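Local coordinates for protein hypothetical glycoside hydrolase (Parabacteroides distasonis, PDB 3TAW) that is of unknown function but probably folds as a five-bladed beta-propeller, as in related glycoside hydrolases and their kin, at residues Glu119-Ile123 with Val322-Gly326; Phe311-Tyr317 with Tyr338-Phe344. One frame throughout, in Å; residues are numbered along the deposited sequence.

Interaction 1 (Glu119-Ile123 with Val322-Gly326); sequences EDPRI and VFVEG. With EDO (1,2-ethanediol), chain P.
Arg122 and Glu325 meet flat to flat: the carboxylate of Glu325 lies over one face of the guanidinium, with the two planes 15° apart. Glu325 CD stands 3.6 Å above the guanidinium plane, displaced toward its rim. The salt bridge from Arg122 NH1 to Glu325 OE2 spans 3.5 Å and rests on charge alone, since the oxygen is well out of that plane and no N-H is aimed at it. OE2 is also modelled too near the Asp120 carbonyl, which leaves its exact place less sure. An extended chain carries the Glu325 carboxylate across to the other strand, whereas Arg122 bends at its second torsion (chi2 86°), folding the guanidinium over Glu325 CG. The other end of the guanidinium approaches the Phe323 ring, NH2 lying 3.7 Å from CE2, and the two planes are nearly perpendicular. In the guanidinium plane, NH1 makes a weak bond of 2.9 Å to Asp120 O. Stronger restraint comes from outside: NE and NH2 donate to the carbonyls of Gly248 and Cys247, limiting the rotation of the group, and the weak bond to Asp120 O adds to them. Asp120 OD1 is in turn held by Arg67 and Asn52. Farther along, one water joins the backbones, accepting from Ile123 N at 3.1 Å and donating to Glu325 O at 2.9 Å. Glu119 OE1 accepts from O2 of an ethanediol at 2.6 Å, a molecule also bound by Lys177. The strand axes pass 6.8 Å apart at 43°, consistent with innermost strands of separate propeller blades converging at the core. Strand 117-125 edges a sheet beside 131-138; strand 322-330 pairs with 333-340, where Glu325 and Gly326 form a classic beta bulge opposite Tyr337.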
loop_
_atom_site.group_PDB
_atom_site.type_symbol
_atom_site.label_atom_id
_atom_site.label_comp_id
_atom_site.label_asym_id
_atom_site.label_seq_id
_atom_site.Cartn_x
_atom_site.Cartn_y
_atom_site.Cartn_z
ATOM N N GLU A 119 -6.665 5.655 5.529
ATOM C CA GLU A 119 -5.503 4.812 5.827
ATOM C C GLU A 119 -4.831 4.213 4.591
ATOM O O GLU A 119 -5.454 4.085 3.537
ATOM C CB GLU A 119 -5.909 3.615 6.697
ATOM C CG GLU A 119 -6.774 3.939 7.921
ATOM C CD GLU A 119 -7.165 2.698 8.691
ATOM O OE1 GLU A 119 -7.111 1.566 8.105
ATOM O OE2 GLU A 119 -7.553 2.847 9.879
ATOM N N ASP A 120 -3.571 3.808 4.768
ATOM C CA ASP A 120 -2.930 2.812 3.915
ATOM C C ASP A 120 -3.067 3.093 2.423
ATOM O O ASP A 120 -3.640 2.295 1.662
ATOM C CB ASP A 120 -3.459 1.433 4.269
ATOM C CG ASP A 120 -3.068 0.989 5.678
ATOM O OD1 ASP A 120 -2.357 1.742 6.386
ATOM O OD2 ASP A 120 -3.428 -0.160 6.037
ATOM N N PRO A 121 -2.526 4.239 2.004
ATOM C CA PRO A 121 -2.589 4.682 0.603
ATOM C C PRO A 121 -1.655 3.878 -0.316
ATOM O O PRO A 121 -0.586 3.429 0.111
ATOM C CB PRO A 121 -2.089 6.096 0.690
ATOM C CG PRO A 121 -1.120 6.092 1.825
ATOM C CD PRO A 121 -1.752 5.188 2.843
ATOM N N ARG A 122 -2.081 3.686 -1.555
ATOM C CA ARG A 122 -1.186 3.361 -2.658
ATOM C C ARG A 122 -1.489 4.326 -3.777
ATOM O O ARG A 122 -2.660 4.659 -4.036
ATOM C CB ARG A 122 -1.387 1.934 -3.213
ATOM C CG ARG A 122 -0.770 0.827 -2.418
ATOM C CD ARG A 122 -1.676 0.383 -1.336
ATOM N NE ARG A 122 -1.249 -0.844 -0.639
ATOM C CZ ARG A 122 -1.605 -1.121 0.608
ATOM N NH1 ARG A 122 -2.386 -0.288 1.262
ATOM N NH2 ARG A 122 -1.179 -2.219 1.214
ATOM N N ILE A 123 -0.438 4.746 -4.469
ATOM C CA ILE A 123 -0.555 5.677 -5.583
ATOM C C ILE A 123 0.079 5.096 -6.826
ATOM O O ILE A 123 1.169 4.540 -6.763
ATOM C CB ILE A 123 0.125 7.018 -5.282
ATOM C CG1 ILE A 123 -0.568 7.685 -4.084
ATOM C CG2 ILE A 123 0.117 7.952 -6.526
ATOM C CD1 ILE A 123 0.190 8.867 -3.528
ATOM N N VAL A 322 7.540 -5.008 8.349
ATOM C CA VAL A 322 8.166 -4.224 7.292
ATOM C C VAL A 322 7.124 -4.227 6.186
ATOM O O VAL A 322 7.127 -5.088 5.284
ATOM C CB VAL A 322 9.569 -4.755 6.869
ATOM C CG1 VAL A 322 10.570 -4.485 7.968
ATOM C CG2 VAL A 322 9.572 -6.251 6.488
ATOM N N PHE A 323 6.212 -3.246 6.272
ATOM C CA PHE A 323 4.969 -3.266 5.519
ATOM C C PHE A 323 5.151 -2.482 4.220
ATOM O O PHE A 323 5.092 -1.245 4.196
ATOM C CB PHE A 323 3.822 -2.694 6.364
ATOM C CG PHE A 323 2.461 -3.029 5.824
ATOM C CD1 PHE A 323 1.872 -4.265 6.081
ATOM C CD2 PHE A 323 1.799 -2.123 5.005
ATOM C CE1 PHE A 323 0.620 -4.571 5.562
ATOM C CE2 PHE A 323 0.547 -2.420 4.480
ATOM C CZ PHE A 323 -0.040 -3.629 4.754
ATOM N N VAL A 324 5.429 -3.219 3.150
ATOM C CA VAL A 324 5.805 -2.625 1.879
ATOM C C VAL A 324 4.603 -2.023 1.202
ATOM O O VAL A 324 3.565 -2.647 1.115
ATOM C CB VAL A 324 6.569 -3.619 0.974
ATOM C CG1 VAL A 324 7.913 -3.983 1.644
ATOM C CG2 VAL A 324 5.717 -4.844 0.653
ATOM N N GLU A 325 4.741 -0.781 0.726
ATOM C CA GLU A 325 3.551 -0.062 0.244
ATOM C C GLU A 325 3.780 1.028 -0.794
ATOM O O GLU A 325 2.834 1.411 -1.492
ATOM C CB GLU A 325 2.813 0.509 1.469
ATOM C CG GLU A 325 1.434 1.113 1.179
ATOM C CD GLU A 325 0.614 1.369 2.455
ATOM O OE1 GLU A 325 0.883 0.719 3.484
ATOM O OE2 GLU A 325 -0.303 2.245 2.440
ATOM N N GLY A 326 5.005 1.566 -0.862
ATOM C CA GLY A 326 5.399 2.576 -1.847
ATOM C C GLY A 326 6.643 2.103 -2.601
ATOM O O GLY A 326 7.558 1.545 -2.015
HETATM C C1 EDO P . -9.765 -1.586 10.527
HETATM O O1 EDO P . -9.797 -2.568 9.482
HETATM C C2 EDO P . -9.267 -0.281 9.935
HETATM O O2 EDO P . -8.278 -0.579 8.952
HETATM O O HOH W 1 2.101 3.512 -3.289
#

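Interaction 2 (Phe311-Tyr317 with Tyr338-Phe344); sequences FEKSGQY and YGCADSF
Ala341 and Asp342, consecutive non-glycine residues, both hold a left-handed helical backbone (phi 51° and 58°) where they meet residues 314-317. The tight turn they make is closed by Ser343 N on Cys340 O; Phe344 N bonds the same oxygen, giving a classic beta bulge. Ala341 CB presses against the opposing backbone, 3.4 Å from Gly315 N. Three bonds then fasten the turn. Tyr317 N donates to Ala341 O at 2.9 Å from 52° above the carbonyl plane, while Gln316 N donates to Ser343 OG, also at 2.9 Å; Asp49 is a further partner of that hydroxyl. Fully extended, Gln316 brings NE2 to Asp342 O in the carbonyl plane, and Glu69 shares the same amide nitrogen. At the helical end, Cys340 SG sits at the edge of the Phe311 ring, 4.0 Å from CD1, and lies alongside Glu312 CG at 3.8 Å. Phe311 CB rests on Phe344 CD2 at 3.9 Å. Beyond the sulfur, Tyr338 OH donates to Glu312 OE2 (2.8 Å), which lies near the plane of the tyrosine ring; Arg19, Thr308 N and Asp309 N hold OE1. The short helix 310-313 and its following loop thus cover the hairpin turn linking strands 333-340 and 344-350, beside strand 49-58 of another sheet.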
loop_
_atom_site.group_PDB
_atom_site.type_symbol
_atom_site.label_atom_id
_atom_site.label_comp_id
_atom_site.label_asym_id
_atom_site.label_seq_id
_atom_site.Cartn_x
_atom_site.Cartn_y
_atom_site.Cartn_z
ATOM N N PHE A 311 13.194 -0.735 15.582
ATOM C CA PHE A 311 11.955 -0.000 15.289
ATOM C C PHE A 311 11.074 -0.647 14.206
ATOM O O PHE A 311 9.953 -0.197 13.968
ATOM C CB PHE A 311 12.289 1.446 14.910
ATOM C CG PHE A 311 13.262 1.564 13.784
ATOM C CD1 PHE A 311 12.823 1.479 12.465
ATOM C CD2 PHE A 311 14.601 1.793 14.023
ATOM C CE1 PHE A 311 13.698 1.594 11.410
ATOM C CE2 PHE A 311 15.506 1.912 12.946
ATOM C CZ PHE A 311 15.040 1.812 11.643
ATOM N N GLU A 312 11.605 -1.685 13.549
ATOM C CA GLU A 312 10.837 -2.584 12.676
ATOM C C GLU A 312 10.266 -3.775 13.443
ATOM O O GLU A 312 9.159 -4.236 13.147
ATOM C CB GLU A 312 11.714 -3.109 11.525
ATOM C CG GLU A 312 12.279 -2.041 10.614
ATOM C CD GLU A 312 13.350 -2.525 9.664
ATOM O OE1 GLU A 312 13.878 -3.653 9.829
ATOM O OE2 GLU A 312 13.674 -1.773 8.715
ATOM N N LYS A 313 11.014 -4.246 14.437
ATOM C CA LYS A 313 10.665 -5.469 15.185
ATOM C C LYS A 313 9.522 -5.277 16.166
ATOM O O LYS A 313 8.827 -6.249 16.506
ATOM C CB LYS A 313 11.884 -6.038 15.921
ATOM C CG LYS A 313 12.858 -6.757 14.992
ATOM C CD LYS A 313 14.082 -7.232 15.741
ATOM C CE LYS A 313 14.947 -8.093 14.846
ATOM N NZ LYS A 313 16.153 -8.642 15.568
ATOM N N SER A 314 9.334 -4.042 16.637
ATOM C CA SER A 314 8.277 -3.737 17.600
ATOM C C SER A 314 7.937 -2.245 17.591
ATOM O O SER A 314 8.806 -1.404 17.403
ATOM C CB SER A 314 8.696 -4.192 19.001
ATOM O OG SER A 314 7.634 -4.087 19.939
ATOM N N GLY A 315 6.662 -1.932 17.774
ATOM C CA GLY A 315 6.195 -0.554 17.837
ATOM C C GLY A 315 4.721 -0.585 18.151
ATOM O O GLY A 315 4.277 -1.424 18.951
ATOM N N GLN A 316 3.944 0.278 17.501
ATOM C CA GLN A 316 2.502 0.275 17.711
ATOM C C GLN A 316 1.938 -1.130 17.472
ATOM O O GLN A 316 1.027 -1.577 18.171
ATOM C CB GLN A 316 1.774 1.291 16.822
ATOM C CG GLN A 316 0.252 1.179 17.017
ATOM C CD GLN A 316 -0.622 2.142 16.215
ATOM O OE1 GLN A 316 -1.801 2.300 16.570
ATOM N NE2 GLN A 316 -0.100 2.742 15.134
ATOM N N TYR A 317 2.483 -1.804 16.467
ATOM C CA TYR A 317 2.234 -3.217 16.241
ATOM C C TYR A 317 3.356 -3.978 16.928
ATOM O O TYR A 317 4.504 -3.915 16.496
ATOM C CB TYR A 317 2.196 -3.535 14.748
ATOM C CG TYR A 317 1.817 -4.978 14.491
ATOM C CD1 TYR A 317 0.523 -5.428 14.749
ATOM C CD2 TYR A 317 2.762 -5.899 14.075
ATOM C CE1 TYR A 317 0.178 -6.764 14.583
ATOM C CE2 TYR A 317 2.426 -7.235 13.873
ATOM C CZ TYR A 317 1.132 -7.654 14.117
ATOM O OH TYR A 317 0.798 -8.970 13.916
ATOM N N TYR A 338 8.320 1.537 3.289
ATOM C CA TYR A 338 7.561 0.603 4.069
ATOM C C TYR A 338 7.291 1.107 5.479
ATOM O O TYR A 338 8.061 1.915 6.044
ATOM C CB TYR A 338 8.260 -0.769 4.074
ATOM C CG TYR A 338 9.681 -0.810 4.614
ATOM C CD1 TYR A 338 10.771 -0.568 3.790
ATOM C CD2 TYR A 338 9.928 -1.149 5.935
ATOM C CE1 TYR A 338 12.063 -0.621 4.266
ATOM C CE2 TYR A 338 11.220 -1.212 6.435
ATOM C CZ TYR A 338 12.279 -0.961 5.593
ATOM O OH TYR A 338 13.564 -1.022 6.060
ATOM N N GLY A 339 6.200 0.620 6.055
ATOM C CA GLY A 339 5.859 0.918 7.440
ATOM C C GLY A 339 6.718 0.050 8.353
ATOM O O GLY A 339 6.997 -1.112 8.032
ATOM N N CYS A 340 7.114 0.604 9.491
ATOM C CA CYS A 340 7.918 -0.112 10.508
ATOM C C CYS A 340 7.105 -0.271 11.769
ATOM O O CYS A 340 6.903 0.703 12.511
ATOM C CB CYS A 340 9.187 0.654 10.834
ATOM S SG CYS A 340 10.274 0.949 9.408
ATOM N N ALA A 341 6.588 -1.483 11.983
ATOM C CA ALA A 341 5.815 -1.820 13.189
ATOM C C ALA A 341 4.676 -0.823 13.487
ATOM O O ALA A 341 4.397 -0.516 14.651
ATOM C CB ALA A 341 6.766 -1.991 14.416
ATOM N N ASP A 342 4.020 -0.346 12.419
ATOM C CA ASP A 342 2.919 0.633 12.488
ATOM C C ASP A 342 3.328 1.944 13.169
ATOM O O ASP A 342 2.480 2.641 13.755
ATOM C CB ASP A 342 1.662 0.050 13.163
ATOM C CG ASP A 342 0.886 -0.910 12.267
ATOM O OD1 ASP A 342 1.307 -1.156 11.115
ATOM O OD2 ASP A 342 -0.187 -1.348 12.722
ATOM N N SER A 343 4.610 2.296 13.070
ATOM C CA SER A 343 5.130 3.449 13.806
ATOM C C SER A 343 6.012 4.420 13.046
ATOM O O SER A 343 6.011 5.615 13.378
ATOM C CB SER A 343 5.878 2.996 15.057
ATOM O OG SER A 343 4.966 2.497 16.025
ATOM N N PHE A 344 6.799 3.916 12.090
ATOM C CA PHE A 344 7.729 4.740 11.312
ATOM C C PHE A 344 7.666 4.390 9.821
ATOM O O PHE A 344 7.085 3.370 9.443
ATOM C CB PHE A 344 9.170 4.588 11.789
ATOM C CG PHE A 344 9.360 4.880 13.266
ATOM C CD1 PHE A 344 9.529 6.168 13.712
ATOM C CD2 PHE A 344 9.364 3.850 14.197
ATOM C CE1 PHE A 344 9.704 6.440 15.074
ATOM C CE2 PHE A 344 9.521 4.127 15.561
ATOM C CZ PHE A 344 9.694 5.419 15.982
#

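In the fold
The centres of interactions 1 and 2 lie 13 Å apart, and strand 322-330 connects them: it follows helix 310-313 in the chain and pairs with strand 333-340. The contacts touch directly. Phe323 O is 2.9 Å from Gly339 N, a probable backbone hydrogen bond, and Val322 CG1 packs on Tyr338 CE2 at 3.7 Å. Interaction 1 lies about 3 Å from the chain centre and joins two sheets there, whereas interaction 2, about 15 Å out, lies at the turn between two strands of the three-stranded sheet. Unidentified ligand, probably from the crystallisation liquor, is modelled about 4 Å from the Phe323 side chain and about 3 Å from that of Asp342, which may mark a pocket bordered by both contacts.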